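Local coordinates for Alr4995 protein (PDB 6LRF) that acts as a bifunctional arginine dihydrolase and ornithine cyclodeaminase in the cyanobacterium Anabaena, probably turning arginine into ornithine and then proline, at residues 676-679 with 680-684. Sequence-based numbering, arbitrary orientation.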
ATOM      1  N   VAL B 676      11.814   8.743  -5.512  1.00 37.90           N
ATOM      2  CA  VAL B 676      11.649   7.308  -5.752  1.00 39.76           C
ATOM      3  C   VAL B 676      11.047   6.653  -4.521  1.00 41.47           C
ATOM      4  O   VAL B 676      11.375   7.009  -3.382  1.00 40.81           O
ATOM      5  CB  VAL B 676      12.976   6.583  -6.108  1.00 37.49           C
ATOM      6  CG1 VAL B 676      13.293   6.739  -7.575  1.00 42.78           C
ATOM      7  CG2 VAL B 676      14.113   7.083  -5.255  1.00 39.61           C
ATOM      8  N   VAL B 677      10.147   5.709  -4.765  1.00 40.78           N
ATOM      9  CA  VAL B 677       9.513   4.951  -3.702  1.00 43.75           C
ATOM     10  C   VAL B 677      10.177   3.603  -3.655  1.00 42.77           C
ATOM     11  O   VAL B 677       9.919   2.746  -4.497  1.00 43.15           O
ATOM     12  CB  VAL B 677       8.021   4.783  -3.923  1.00 47.03           C
ATOM     13  CG1 VAL B 677       7.428   3.970  -2.789  1.00 50.23           C
ATOM     14  CG2 VAL B 677       7.363   6.144  -4.004  1.00 47.23           C
ATOM     15  N   THR B 678      11.060   3.427  -2.683  1.00 39.86           N
ATOM     16  CA  THR B 678      11.916   2.260  -2.673  1.00 35.12           C
ATOM     17  C   THR B 678      12.577   2.101  -1.308  1.00 37.16           C
ATOM     18  O   THR B 678      12.422   2.942  -0.417  1.00 35.48           O
ATOM     19  CB  THR B 678      12.984   2.355  -3.794  1.00 40.54           C
ATOM     20  OG1 THR B 678      13.556   1.066  -4.047  1.00 42.98           O
ATOM     21  CG2 THR B 678      14.082   3.357  -3.443  1.00 37.40           C
ATOM     22  N   ASP B 679      13.274   0.989  -1.141  1.00 40.40           N
ATOM     23  CA  ASP B 679      14.086   0.739   0.037  1.00 36.57           C
ATOM     24  C   ASP B 679      15.266   1.702   0.020  1.00 29.99           C
ATOM     25  O   ASP B 679      16.029   1.717  -0.956  1.00 30.67           O
ATOM     26  CB  ASP B 679      14.565  -0.718   0.033  1.00 39.00           C
ATOM     27  CG  ASP B 679      15.447  -1.056   1.221  1.00 40.72           C
ATOM     28  OD1 ASP B 679      16.550  -0.465   1.336  1.00 38.73           O
ATOM     29  OD2 ASP B 679      15.054  -1.944   2.015  1.00 46.86           O
ATOM     30  N   VAL B 680      15.443   2.480   1.089  1.00 25.33           N
ATOM     31  CA  VAL B 680      16.469   3.520   1.069  1.00 24.18           C
ATOM     32  C   VAL B 680      17.866   2.900   1.158  1.00 25.15           C
ATOM     33  O   VAL B 680      18.849   3.460   0.650  1.00 28.01           O
ATOM     34  CB  VAL B 680      16.253   4.565   2.206  1.00 26.66           C
ATOM     35  CG1 VAL B 680      16.513   3.948   3.567  1.00 23.68           C
ATOM     36  CG2 VAL B 680      17.155   5.753   2.007  1.00 25.55           C
ATOM     37  N   GLY B 681      17.961   1.726   1.775  1.00 28.69           N
ATOM     38  CA  GLY B 681      19.227   1.012   1.800  1.00 25.84           C
ATOM     39  C   GLY B 681      19.574   0.516   0.409  1.00 25.10           C
ATOM     40  O   GLY B 681      20.732   0.578  -0.016  1.00 29.41           O
ATOM     41  N   LEU B 682      18.569   0.023  -0.304  1.00 28.59           N
ATOM     42  CA  LEU B 682      18.756  -0.322  -1.710  1.00 33.55           C
ATOM     43  C   LEU B 682      19.266   0.902  -2.472  1.00 29.94           C
ATOM     44  O   LEU B 682      20.265   0.826  -3.204  1.00 31.63           O
ATOM     45  CB  LEU B 682      17.450  -0.831  -2.339  1.00 33.51           C
ATOM     46  CG  LEU B 682      17.536  -1.069  -3.859  1.00 35.48           C
ATOM     47  CD1 LEU B 682      18.703  -2.001  -4.204  1.00 33.98           C
ATOM     48  CD2 LEU B 682      16.245  -1.634  -4.397  1.00 39.19           C
ATOM     49  N   PHE B 683      18.575   2.031  -2.279  1.00 31.61           N
ATOM     50  CA  PHE B 683      18.931   3.285  -2.946  1.00 26.98           C
ATOM     51  C   PHE B 683      20.377   3.662  -2.666  1.00 26.91           C
ATOM     52  O   PHE B 683      21.136   3.973  -3.587  1.00 30.91           O
ATOM     53  CB  PHE B 683      17.991   4.425  -2.510  1.00 29.00           C
ATOM     54  CG  PHE B 683      18.307   5.753  -3.150  1.00 29.68           C
ATOM     55  CD1 PHE B 683      17.712   6.116  -4.345  1.00 31.12           C
ATOM     56  CD2 PHE B 683      19.213   6.635  -2.561  1.00 28.55           C
ATOM     57  CE1 PHE B 683      18.004   7.331  -4.938  1.00 31.46           C
ATOM     58  CE2 PHE B 683      19.509   7.850  -3.156  1.00 32.22           C
ATOM     59  CZ  PHE B 683      18.903   8.196  -4.346  1.00 29.94           C
ATOM     60  N   LEU B 684      20.756   3.638  -1.390  1.00 26.78           N
ATOM     61  CA  LEU B 684      22.115   3.999  -0.986  1.00 26.10           C
ATOM     62  C   LEU B 684      23.158   3.008  -1.497  1.00 30.49           C
ATOM     63  O   LEU B 684      24.298   3.378  -1.796  1.00 28.18           O
ATOM     64  CB  LEU B 684      22.201   4.107   0.542  1.00 25.22           C
ATOM     65  CG  LEU B 684      21.504   5.334   1.140  1.00 25.79           C
ATOM     66  CD1 LEU B 684      21.250   5.170   2.633  1.00 23.17           C
ATOM     67  CD2 LEU B 684      22.327   6.589   0.871  1.00 22.92           C
TER
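Asp679 caps the start of helix 680-694 by accepting from Leu682 N, with OD1 2.6 Å from that nitrogen and an N-H...O angle of 158°. The amide meets OD1 on its anti side, tilted 34° out of the carboxylate plane. CG of Asp679 stands anti to its own backbone N (chi1 179°), which brings OD1 over the first turn of the helix, with Gly681 N at 2.6 Å. The N-cap carbonyl opens the helical bonding itself: Phe683 N donates to Asp679 O at 2.9 Å. A negative group at this end would be expected to interact favourably with the helix dipole.

Around the cap the remaining contacts are van der Waals ones. CB of Asp679 lies 3.7 Å from CB of Leu682, and Leu682 CD2 passes across Thr678, 3.8 Å from OG1. Further back along the strand, CG2 of Val676 makes an apolar contact with the Phe683 ring, approaching obliquely, 3.8 Å from CD1, while Thr678 CG2 sits 4.2 Å from Phe683 CB.

The other carboxylate oxygen of Asp679, OD2, accepts a hydrogen bond from Glu467 N of the second subunit, so one side chain links the start of the helix directly to that subunit. Replacing Asp679 by an alanine would remove both carboxylate oxygens, and would probably leave Leu682 N without its cap and Glu467 N of the second subunit without this acceptor. Strand 673-677 is an outermost strand, within this chain, of the parallel Rossmann-type sheet; it leads through the short link at Thr678 and Asp679 into helix 680-694, with strand 651-656 beside it and helix 467-486 packed on Val676, Thr678 and Phe683.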